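PDB 5MPT: citrinin polyketide synthase from Monascus purpureus, which builds the keto-aldehyde precursor of the mycotoxin citrinin by condensing malonyl-CoA units, the chain here being its C-methyltransferase (CMeT) domain. Local coordinates for residues G155-D158 / G159-I163; M239-S243 / S244-A248; I282-T285 / N286-H289; H289-R292 / N293-I296; E318-P321 / W322-F325. One frame throughout, in Å; residues are numbered along the deposited sequence. Where two conformers were deposited one is given.

Overall arrangement
Contacts 2, 3 and 4 belong to the Rossmann-like methyltransferase fold, whose parallel strands 235-241 and 279-285 end beside S-adenosylhomocysteine. Contacts 2 and 3 both touch this ligand, through a carboxylate and a backbone carbonyl respectively; their centres lie about 14 Å apart. Contact 4 continues directly from contact 3, sharing His289, and leads into helix 294-304. Contacts 3, 4 and 5 are buried, contact 2 is partly buried, and contact 1 lies at the surface between two helices. Side-chain caps on Asp158, Ser243 and Asn293 mark the helix starts of contacts 1, 2 and 4. In contact 5, after strand 309-316, the N-cap is Val320, and a glutamine-aspartate bond spans the turn instead.

Contact 1: G155-D158 / G159-I163; sequences GKED and GLQLI
Asp158 caps the N-terminus of helix 159-164, and its side chain reaches forward to the backbone of Gln161 in the first turn. Just upstream, Gly155 closes helix 149-154 in a Schellman motif with positive phi, so 155-158 is a short helix-to-helix linker at the surface of the CMeT domain. Two direct hydrogen bonds tie it to the new helix. Asp158 OD2 accepts from Gln161 N at 3.1 Å through its anti lone pair, the one facing away from OD1; the carboxylate gets there because CG is anti to the backbone N (chi1 179°). Leu162 N gives the first regular helical bond, 2.9 Å to Asp158 O.

Van der Waals contact is slight: the methyl Leu162 CD2 passes 4.1 Å from the carboxylate oxygen Glu157 OE1, the two side chains crossing at about a right angle, and Leu162 also rests on Cys152 of the preceding helix. A water completes the polar set. It accepts from Asp158 N at 2.8 Å and lies near the acid of Glu157, joining N-cap and third helical residue where a classical capping box would have a direct bond. The far side of this bridge is Gln161 OE1, 2.9 Å from the water.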
# COMPACT_ATOMS: atom_id res chain seq x y z
N GLY A 155 -21.55 -7.75 -9.73
CA GLY A 155 -20.91 -8.45 -10.81
C GLY A 155 -21.14 -7.88 -12.19
O GLY A 155 -20.58 -8.41 -13.15
N LYS A 156 -21.98 -6.85 -12.32
CA LYS A 156 -22.18 -6.27 -13.65
C LYS A 156 -20.91 -5.61 -14.16
O LYS A 156 -20.68 -5.56 -15.37
CB LYS A 156 -23.33 -5.27 -13.62
CG LYS A 156 -23.65 -4.67 -14.97
CD LYS A 156 -24.82 -3.73 -14.89
CE LYS A 156 -25.08 -3.06 -16.22
NZ LYS A 156 -26.21 -2.12 -16.10
N GLU A 157 -20.11 -5.03 -13.27
CA GLU A 157 -18.78 -4.55 -13.57
C GLU A 157 -17.80 -5.23 -12.63
O GLU A 157 -18.19 -5.80 -11.61
CB GLU A 157 -18.66 -3.02 -13.41
CG GLU A 157 -19.58 -2.20 -14.30
CD GLU A 157 -19.00 -1.93 -15.67
OE1 GLU A 157 -17.97 -2.54 -16.01
OE2 GLU A 157 -19.58 -1.09 -16.39
N ASP A 158 -16.52 -5.16 -12.98
CA ASP A 158 -15.45 -5.70 -12.15
C ASP A 158 -14.47 -4.60 -11.77
O ASP A 158 -14.00 -3.84 -12.63
CB ASP A 158 -14.73 -6.84 -12.89
CG ASP A 158 -13.62 -7.42 -12.07
OD1 ASP A 158 -13.91 -8.23 -11.16
OD2 ASP A 158 -12.47 -7.02 -12.29
N GLY A 159 -14.17 -4.50 -10.47
CA GLY A 159 -13.29 -3.45 -10.00
C GLY A 159 -11.93 -3.46 -10.68
O GLY A 159 -11.42 -2.42 -11.09
N LEU A 160 -11.33 -4.65 -10.82
CA LEU A 160 -10.02 -4.74 -11.45
C LEU A 160 -10.06 -4.24 -12.88
O LEU A 160 -9.17 -3.49 -13.31
CB LEU A 160 -9.52 -6.18 -11.40
CG LEU A 160 -8.06 -6.37 -11.80
CD1 LEU A 160 -7.19 -5.67 -10.81
CD2 LEU A 160 -7.75 -7.85 -11.87
N GLN A 161 -11.10 -4.61 -13.63
CA GLN A 161 -11.26 -4.13 -14.99
C GLN A 161 -11.44 -2.61 -15.04
O GLN A 161 -10.85 -1.94 -15.88
CB GLN A 161 -12.45 -4.85 -15.65
CG GLN A 161 -12.51 -4.71 -17.17
CD GLN A 161 -12.91 -3.32 -17.62
OE1 GLN A 161 -13.75 -2.66 -17.00
NE2 GLN A 161 -12.30 -2.85 -18.71
N LEU A 162 -12.25 -2.05 -14.13
CA LEU A 162 -12.49 -0.61 -14.16
C LEU A 162 -11.20 0.17 -14.01
O LEU A 162 -10.99 1.18 -14.69
CB LEU A 162 -13.44 -0.19 -13.04
CG LEU A 162 -14.93 -0.35 -13.25
CD1 LEU A 162 -15.61 0.26 -12.05
CD2 LEU A 162 -15.41 0.29 -14.55
N ILE A 163 -10.36 -0.26 -13.08
CA ILE A 163 -9.14 0.47 -12.77
C ILE A 163 -8.12 0.31 -13.88
O ILE A 163 -7.53 1.28 -14.36
CB ILE A 163 -8.60 -0.00 -11.42
CG1 ILE A 163 -9.65 0.22 -10.32
CG2 ILE A 163 -7.28 0.64 -11.13
CD1 ILE A 163 -9.29 -0.45 -9.00
O HOH W 1 -15.91 -3.60 -15.26

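Contact 2: M239-S243 / S244-A248; sequences MTDLS and SSLIA. With SAH (S-adenosyl-L-homocysteine), chain B.
Between Asp241 and Leu246 the chain turns back on itself, from strand 239-241 into helix 244-248, the short axes running at 158° to each other with a closest approach of 7.9 Å. Ser243 is the N-cap. Its OG, placed anti to the backbone N (chi1 159°), accepts from Leu246 N at 3.1 Å in a nearly straight bond, while Leu246 CG packs 3.4 Å from the same OG. Ser243 O takes Ile247 N at 3.3 Å, a longer backbone bond. The turn before the cap is itself fixed: Asp241 OD2 accepts from Ser243 N at 2.8 Å, which makes an Asx turn.

Asp241 serves the ligand too. Its OD1 takes the O3' hydroxyl of S-adenosylhomocysteine and its OD2 the O2' hydroxyl, each at 2.7 Å, so both carboxylate oxygens grip the ribose. An acid at the end of the second strand holding the ribose hydroxyls is a hallmark of class I methyltransferases. Because OD2 is shared between ligand and Ser243 N, the Asx turn leading up to the N-cap probably also helps to hold the acid in position. Leu242 CB lies 3.6 Å from C4 of the adenine. On the strand side, Ile247 CD1 lies 3.6 Å from Asp241 N, close over the backbone.

Strand 235-241, helix 244-253 and strand 260-264 form a beta-alpha-beta unit: Met239 and Ile247 meet Phe262 of the outer strand, and Thr240 OG1 bonds Glu212 O of strand 208-213, its neighbour on the other side.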
# COMPACT_ATOMS: atom_id res chain seq x y z
N MET A 239 14.35 -5.32 -10.62
CA MET A 239 12.97 -4.92 -10.45
C MET A 239 12.09 -6.12 -10.80
O MET A 239 12.21 -6.67 -11.90
CB MET A 239 12.65 -3.73 -11.34
CG MET A 239 11.27 -3.21 -11.16
SD MET A 239 10.81 -2.12 -12.49
CE MET A 239 9.17 -1.68 -11.93
N THR A 240 11.22 -6.51 -9.88
CA THR A 240 10.40 -7.70 -10.07
C THR A 240 8.95 -7.46 -9.66
O THR A 240 8.63 -6.50 -8.94
CB THR A 240 10.96 -8.89 -9.29
OG1 THR A 240 10.56 -8.82 -7.92
CG2 THR A 240 12.49 -8.95 -9.36
N ASP A 241 8.07 -8.34 -10.14
CA ASP A 241 6.65 -8.30 -9.80
C ASP A 241 6.04 -9.61 -10.25
O ASP A 241 6.61 -10.32 -11.07
CB ASP A 241 5.91 -7.13 -10.49
CG ASP A 241 4.56 -6.80 -9.84
OD1 ASP A 241 4.47 -5.92 -8.96
OD2 ASP A 241 3.55 -7.41 -10.21
N LEU A 242 4.87 -9.91 -9.70
CA LEU A 242 4.10 -11.03 -10.19
C LEU A 242 3.64 -10.82 -11.62
O LEU A 242 3.46 -11.80 -12.36
CB LEU A 242 2.88 -11.26 -9.28
CG LEU A 242 2.14 -12.59 -9.53
CD1 LEU A 242 3.03 -13.79 -9.30
CD2 LEU A 242 0.94 -12.70 -8.60
N SER A 243 3.40 -9.57 -12.03
CA SER A 243 2.78 -9.25 -13.31
C SER A 243 3.82 -9.10 -14.41
O SER A 243 4.69 -8.24 -14.33
CB SER A 243 1.96 -7.97 -13.20
OG SER A 243 1.75 -7.38 -14.47
N SER A 244 3.72 -9.92 -15.47
CA SER A 244 4.72 -9.82 -16.54
C SER A 244 4.48 -8.60 -17.42
O SER A 244 5.43 -8.06 -17.99
CB SER A 244 4.72 -11.09 -17.40
OG SER A 244 3.44 -11.68 -17.38
N SER A 245 3.23 -8.15 -17.54
CA SER A 245 2.97 -6.94 -18.31
C SER A 245 3.60 -5.72 -17.64
O SER A 245 4.27 -4.92 -18.29
CB SER A 245 1.46 -6.73 -18.50
OG SER A 245 0.79 -6.51 -17.27
N LEU A 246 3.40 -5.58 -16.33
CA LEU A 246 4.02 -4.46 -15.62
C LEU A 246 5.54 -4.49 -15.75
O LEU A 246 6.17 -3.43 -15.88
CB LEU A 246 3.60 -4.46 -14.15
CG LEU A 246 2.13 -4.09 -13.90
CD1 LEU A 246 1.76 -4.17 -12.43
CD2 LEU A 246 1.81 -2.69 -14.41
N ILE A 247 6.15 -5.68 -15.73
CA ILE A 247 7.60 -5.75 -15.91
C ILE A 247 7.99 -5.36 -17.32
O ILE A 247 8.93 -4.58 -17.53
CB ILE A 247 8.11 -7.16 -15.56
CG1 ILE A 247 7.97 -7.41 -14.06
CG2 ILE A 247 9.56 -7.35 -16.05
CD1 ILE A 247 8.84 -6.55 -13.18
N ALA A 248 7.30 -5.91 -18.32
CA ALA A 248 7.66 -5.60 -19.70
C ALA A 248 7.59 -4.10 -19.95
O ALA A 248 8.48 -3.53 -20.60
CB ALA A 248 6.74 -6.34 -20.66
N SAH B . 4.76 -1.35 -5.23
CA SAH B . 3.49 -1.12 -5.98
CB SAH B . 2.28 -0.64 -5.19
CG SAH B . 1.61 -1.71 -4.35
SD SAH B . 0.51 -2.65 -5.46
C SAH B . 3.79 -0.06 -7.08
O SAH B . 2.99 -0.20 -8.12
OXT SAH B . 4.62 0.81 -6.99
C5' SAH B . 0.93 -4.37 -5.07
C4' SAH B . 1.87 -4.90 -6.14
O4' SAH B . 2.25 -6.22 -5.68
C3' SAH B . 1.25 -5.08 -7.53
O3' SAH B . 2.20 -4.60 -8.47
C2' SAH B . 1.03 -6.60 -7.63
O2' SAH B . 1.18 -7.09 -8.97
C1' SAH B . 2.17 -7.12 -6.76
N9 SAH B . 2.00 -8.45 -6.21
C8 SAH B . 0.86 -9.02 -5.70
N7 SAH B . 1.01 -10.27 -5.32
C5 SAH B . 2.34 -10.54 -5.60
C6 SAH B . 3.13 -11.70 -5.44
N6 SAH B . 2.67 -12.86 -4.97
N1 SAH B . 4.42 -11.63 -5.82
C2 SAH B . 4.89 -10.49 -6.33
N3 SAH B . 4.25 -9.33 -6.52
C4 SAH B . 2.97 -9.43 -6.14

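Contact 3: I282-T285 / N286-H289; sequences ILAT and NCVH. With SAH (S-adenosyl-L-homocysteine), chain B.
Ala284, near the end of strand 279-285, packs against Cys287 and Val288 in the loop that follows. This is the carboxy-terminal end of the fourth strand of the class I methyltransferase fold, where the chain lines the cofactor pocket and then leads to the catalytic His289. The methyl CB of Ala284 lies 3.7 Å from Cys287 SG and 3.9 Å from Val288 CG2, a small nonpolar contact between strand end and loop. Cys287 SG sits between its backbone N and carbonyl carbon (chi1 58°), a torsion that puts the sulfur against Ala284; Cys287 CB itself lies 3.2 Å from the ribose O4' of S-adenosylhomocysteine.

The turn is made at Asn286, whose backbone is in the left-handed helical region (phi 54°, psi 41°). Its side chain is held from outside by Met316 N on OD1 and Gln375 on ND2. Just before it, Thr285 O accepts from the amino N of S-adenosylhomocysteine at 2.9 Å; Thr285 OG1 bonds Thr220. Beyond the turn, His289 ND1 bonds the carboxylate of Glu315, another active-site residue. No direct hydrogen bond joins strand to loop; a water does so instead, donating to Ala284 O at 3.0 Å and accepting from Val288 N at 2.9 Å.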
# COMPACT_ATOMS: atom_id res chain seq x y z
N ILE A 282 16.24 -6.12 0.01
CA ILE A 282 14.96 -6.33 -0.64
C ILE A 282 14.03 -5.19 -0.25
O ILE A 282 13.79 -4.95 0.94
CB ILE A 282 14.36 -7.69 -0.31
CG1 ILE A 282 15.23 -8.74 -0.98
CG2 ILE A 282 12.89 -7.81 -0.82
CD1 ILE A 282 14.94 -10.12 -0.61
N LEU A 283 13.57 -4.48 -1.26
CA LEU A 283 12.55 -3.44 -1.17
C LEU A 283 11.19 -4.04 -1.51
O LEU A 283 11.10 -4.82 -2.45
CB LEU A 283 12.88 -2.32 -2.15
CG LEU A 283 14.19 -1.56 -1.91
CD1 LEU A 283 14.33 -0.41 -2.90
CD2 LEU A 283 14.29 -1.05 -0.49
N ALA A 284 10.13 -3.66 -0.77
CA ALA A 284 8.81 -4.26 -0.97
C ALA A 284 7.77 -3.27 -0.47
O ALA A 284 7.53 -3.18 0.75
CB ALA A 284 8.70 -5.61 -0.27
N THR A 285 7.14 -2.56 -1.39
CA THR A 285 6.18 -1.52 -1.06
C THR A 285 4.78 -2.05 -1.29
O THR A 285 4.37 -2.24 -2.45
CB THR A 285 6.44 -0.27 -1.89
OG1 THR A 285 7.73 0.24 -1.56
CG2 THR A 285 5.33 0.79 -1.70
N ASN A 286 4.07 -2.32 -0.18
CA ASN A 286 2.65 -2.66 -0.14
C ASN A 286 2.30 -3.82 -1.05
O ASN A 286 1.23 -3.86 -1.68
CB ASN A 286 1.81 -1.42 -0.41
CG ASN A 286 1.64 -0.62 0.86
OD1 ASN A 286 1.30 -1.18 1.91
ND2 ASN A 286 1.92 0.67 0.81
N CYS A 287 3.16 -4.80 -1.06
CA CYS A 287 2.92 -6.03 -1.80
C CYS A 287 2.94 -7.26 -0.91
O CYS A 287 2.19 -8.21 -1.18
CB CYS A 287 3.94 -6.19 -2.93
SG CYS A 287 5.66 -6.19 -2.30
N VAL A 288 3.75 -7.29 0.14
CA VAL A 288 3.85 -8.52 0.92
C VAL A 288 2.53 -8.79 1.66
O VAL A 288 2.12 -9.95 1.84
CB VAL A 288 5.07 -8.48 1.85
CG1 VAL A 288 5.10 -9.70 2.76
CG2 VAL A 288 6.39 -8.40 1.04
N HIS A 289 1.81 -7.75 2.07
CA HIS A 289 0.51 -7.97 2.71
C HIS A 289 -0.46 -8.67 1.78
O HIS A 289 -1.42 -9.29 2.28
CB HIS A 289 -0.10 -6.67 3.21
CG HIS A 289 -0.47 -5.68 2.15
ND1 HIS A 289 0.12 -4.45 2.07
CD2 HIS A 289 -1.43 -5.69 1.20
CE1 HIS A 289 -0.43 -3.75 1.09
NE2 HIS A 289 -1.39 -4.48 0.55
N SAH B . 4.76 -1.35 -5.23
CA SAH B . 3.49 -1.12 -5.98
CB SAH B . 2.28 -0.64 -5.19
CG SAH B . 1.61 -1.71 -4.35
SD SAH B . 0.51 -2.65 -5.46
C SAH B . 3.79 -0.06 -7.08
O SAH B . 2.99 -0.20 -8.12
OXT SAH B . 4.62 0.81 -6.99
C5' SAH B . 0.93 -4.37 -5.07
C4' SAH B . 1.87 -4.90 -6.14
O4' SAH B . 2.25 -6.22 -5.68
C3' SAH B . 1.25 -5.08 -7.53
O3' SAH B . 2.20 -4.60 -8.47
C2' SAH B . 1.03 -6.60 -7.63
O2' SAH B . 1.18 -7.09 -8.97
C1' SAH B . 2.17 -7.12 -6.76
N9 SAH B . 2.00 -8.45 -6.21
C8 SAH B . 0.86 -9.02 -5.70
N7 SAH B . 1.01 -10.27 -5.32
C5 SAH B . 2.34 -10.54 -5.60
C6 SAH B . 3.13 -11.70 -5.44
N6 SAH B . 2.67 -12.86 -4.97
N1 SAH B . 4.42 -11.63 -5.82
C2 SAH B . 4.89 -10.49 -6.33
N3 SAH B . 4.25 -9.33 -6.52
C4 SAH B . 2.97 -9.43 -6.14
O HOH W 2 5.30 -5.07 1.24

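Contact 4: H289-R292 / N293-I296; sequences HATR and NLEI
Leu294 folds back from the first turn of its helix onto His289 and Thr291. Followed outward from CB, the side chain has CG turned anti to the carbonyl carbon, beside the backbone N (chi1 -66°), and the touching is done at the tip by one branch, CD2. Leu294 CD2 is 4.1 Å from His289 CA and 4.1 Å from Thr291 OG1. The distance from Leu294 CD2 to Val288 O is shorter, 3.4 Å. The side chain thus lies against the bend between the 3-10 turn ending at Ala290 and helix 294-304.

Polar atoms fix the ends of the same bend. Asn293 is the N-cap: its OD1 accepts from Ile296 N at 2.8 Å, with N-H...O close to straight (167°), although the donor stands 36° out of the amide's carbonyl plane. Thr291 OG1 is buried against the leucine branch and bonded to both Val288 O and Ser297 OG, so this hydroxyl joins the 3-10 turn to the helix. Arg292 reaches outward to a salt bridge with Glu268.

The bend connects the active-site loop carrying His289 to the helix that follows strand 279-285. Helix 347-356 packs on the leucine through His349, Trp350 and Ile353, Thr291 touches S-adenosylhomocysteine, and Arg340 from a neighbouring loop bonds the carbonyls of His289 and Thr291.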
# COMPACT_ATOMS: atom_id res chain seq x y z
N HIS A 289 1.81 -7.75 2.07
CA HIS A 289 0.51 -7.97 2.71
C HIS A 289 -0.46 -8.67 1.78
O HIS A 289 -1.42 -9.29 2.28
CB HIS A 289 -0.10 -6.67 3.21
CG HIS A 289 -0.47 -5.68 2.15
ND1 HIS A 289 0.12 -4.45 2.07
CD2 HIS A 289 -1.43 -5.69 1.20
CE1 HIS A 289 -0.43 -3.75 1.09
NE2 HIS A 289 -1.39 -4.48 0.55
N ALA A 290 -0.27 -8.59 0.46
CA ALA A 290 -1.25 -9.14 -0.48
C ALA A 290 -1.09 -10.63 -0.66
O ALA A 290 -1.89 -11.24 -1.39
CB ALA A 290 -1.11 -8.46 -1.85
N THR A 291 -0.13 -11.23 0.01
CA THR A 291 0.10 -12.66 -0.16
C THR A 291 -0.74 -13.45 0.84
O THR A 291 -1.31 -12.91 1.80
CB THR A 291 1.58 -13.00 -0.02
OG1 THR A 291 2.05 -12.75 1.32
CG2 THR A 291 2.43 -12.19 -0.99
N ARG A 292 -0.76 -14.77 0.64
CA ARG A 292 -1.62 -15.64 1.43
C ARG A 292 -1.16 -15.75 2.87
O ARG A 292 -1.98 -15.83 3.79
CB ARG A 292 -1.66 -17.01 0.78
CG ARG A 292 -2.38 -17.03 -0.57
CD ARG A 292 -2.33 -18.41 -1.27
NE ARG A 292 -3.23 -18.41 -2.43
CZ ARG A 292 -2.94 -17.80 -3.57
NH1 ARG A 292 -1.79 -17.16 -3.71
NH2 ARG A 292 -3.80 -17.78 -4.58
N ASN A 293 0.15 -15.82 3.09
CA ASN A 293 0.68 -16.25 4.38
C ASN A 293 1.96 -15.48 4.62
O ASN A 293 2.92 -15.61 3.86
CB ASN A 293 0.92 -17.78 4.39
CG ASN A 293 1.51 -18.27 5.72
OD1 ASN A 293 2.56 -17.79 6.18
ND2 ASN A 293 0.85 -19.26 6.33
N LEU A 294 1.95 -14.62 5.64
CA LEU A 294 3.07 -13.71 5.84
C LEU A 294 4.32 -14.45 6.27
O LEU A 294 5.44 -14.06 5.89
CB LEU A 294 2.70 -12.63 6.85
CG LEU A 294 1.59 -11.68 6.41
CD1 LEU A 294 1.42 -10.58 7.44
CD2 LEU A 294 1.86 -11.06 5.02
N GLU A 295 4.17 -15.50 7.08
CA GLU A 295 5.33 -16.33 7.46
C GLU A 295 6.02 -16.92 6.23
O GLU A 295 7.25 -16.86 6.10
CB GLU A 295 4.89 -17.45 8.38
CG GLU A 295 4.60 -17.03 9.81
CD GLU A 295 4.40 -18.22 10.74
OE1 GLU A 295 4.87 -19.32 10.40
OE2 GLU A 295 3.76 -18.03 11.80
N ILE A 296 5.24 -17.53 5.35
CA ILE A 296 5.81 -18.13 4.15
C ILE A 296 6.48 -17.07 3.30
O ILE A 296 7.61 -17.24 2.82
CB ILE A 296 4.72 -18.91 3.38
CG1 ILE A 296 4.28 -20.12 4.19
CG2 ILE A 296 5.20 -19.30 1.99
CD1 ILE A 296 3.09 -20.85 3.58

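Contact 5: E318-P321 / W322-F325; sequences EQVP and WVDF
Val320, Pro321 and Asp324 carry this helix start, Val320 as N-cap, Pro321 as first residue of helix 321-327 and Asp324 in its first turn. Val320 O accepts from Asp324 N at 3.2 Å and, weakly, from Val323 N. The Val320 side chain lies alongside that of Trp322, both pointing the same way, with CG1 3.4 Å from Trp322 CD1, an oblique approach to the indole. Val320 CB meets Val323 CG2 at 3.8 Å, and Val323 CG2 also stands over the centre of one face of the Trp322 ring, so valine, valine and tryptophan pack as one group. Trp322 NE1 bonds the hydroxyl of Tyr40.

Pro321 has no N-H to offer, which suits a position where helical bonding has not begun. Its O accepts from Phe325 N at 2.8 Å.

Asp324 turns back to the loop. Gln319 NE2 donates to its OD2 at 2.9 Å, almost straight (171°) and within the amide plane, yet 33° out of the carboxylate plane on the syn side; the two flat groups stand nearly perpendicular (88°). A water bridges Val320 N, at 3.0 Å, weakly to the same OD2. This buried carboxylate has Gln319 on OD2 and Trp333 and, presumably as a donor, His342 on OD1, which would probably favour its charged form and limit its rotation.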
# COMPACT_ATOMS: atom_id res chain seq x y z
N GLU A 318 -2.18 0.92 9.18
CA GLU A 318 -3.51 1.26 9.66
C GLU A 318 -4.46 1.35 8.47
O GLU A 318 -4.09 1.85 7.40
CB GLU A 318 -3.44 2.57 10.43
CG GLU A 318 -4.60 2.93 11.30
CD GLU A 318 -4.27 4.13 12.16
OE1 GLU A 318 -4.73 5.24 11.82
OE2 GLU A 318 -3.51 3.96 13.15
N GLN A 319 -5.69 0.87 8.65
CA GLN A 319 -6.67 0.98 7.57
C GLN A 319 -7.10 2.42 7.36
O GLN A 319 -7.14 3.23 8.30
CB GLN A 319 -7.90 0.10 7.86
CG GLN A 319 -7.63 -1.39 7.79
CD GLN A 319 -8.77 -2.21 8.34
OE1 GLN A 319 -8.62 -2.91 9.33
NE2 GLN A 319 -9.94 -2.12 7.68
N VAL A 320 -7.39 2.75 6.10
CA VAL A 320 -7.85 4.06 5.65
C VAL A 320 -9.12 3.79 4.85
O VAL A 320 -9.10 2.91 3.97
CB VAL A 320 -6.79 4.75 4.78
CG1 VAL A 320 -7.36 6.00 4.11
CG2 VAL A 320 -5.60 5.14 5.65
N PRO A 321 -10.23 4.49 5.09
CA PRO A 321 -11.48 4.06 4.43
C PRO A 321 -11.41 4.04 2.90
O PRO A 321 -11.87 3.06 2.30
CB PRO A 321 -12.52 5.04 4.98
CG PRO A 321 -12.03 5.36 6.32
CD PRO A 321 -10.53 5.42 6.19
N TRP A 322 -10.86 5.08 2.25
CA TRP A 322 -10.87 5.05 0.79
C TRP A 322 -10.05 3.89 0.23
O TRP A 322 -10.37 3.39 -0.85
CB TRP A 322 -10.38 6.36 0.18
CG TRP A 322 -8.88 6.70 0.29
CD1 TRP A 322 -8.30 7.54 1.18
CD2 TRP A 322 -7.81 6.17 -0.53
NE1 TRP A 322 -6.94 7.58 0.97
CE2 TRP A 322 -6.62 6.75 -0.07
CE3 TRP A 322 -7.75 5.29 -1.61
CZ2 TRP A 322 -5.41 6.48 -0.65
CZ3 TRP A 322 -6.55 5.02 -2.17
CH2 TRP A 322 -5.39 5.61 -1.70
N VAL A 323 -9.00 3.47 0.94
CA VAL A 323 -8.21 2.32 0.48
C VAL A 323 -9.05 1.05 0.52
O VAL A 323 -9.13 0.30 -0.46
CB VAL A 323 -6.94 2.18 1.34
CG1 VAL A 323 -6.13 0.95 0.94
CG2 VAL A 323 -6.10 3.47 1.26
N ASP A 324 -9.67 0.76 1.67
CA ASP A 324 -10.59 -0.37 1.74
C ASP A 324 -11.70 -0.26 0.70
O ASP A 324 -12.09 -1.25 0.08
CB ASP A 324 -11.19 -0.48 3.13
CG ASP A 324 -10.27 -1.17 4.09
OD1 ASP A 324 -9.76 -2.24 3.70
OD2 ASP A 324 -10.06 -0.67 5.21
N PHE A 325 -12.26 0.93 0.53
CA PHE A 325 -13.43 1.10 -0.33
C PHE A 325 -13.12 0.70 -1.76
O PHE A 325 -13.96 0.12 -2.45
CB PHE A 325 -13.88 2.54 -0.26
CG PHE A 325 -15.08 2.86 -1.12
CD1 PHE A 325 -16.29 2.22 -0.92
CD2 PHE A 325 -14.99 3.80 -2.14
CE1 PHE A 325 -17.38 2.53 -1.71
CE2 PHE A 325 -16.09 4.11 -2.92
CZ PHE A 325 -17.27 3.44 -2.72
O HOH W 3 -7.21 0.25 4.40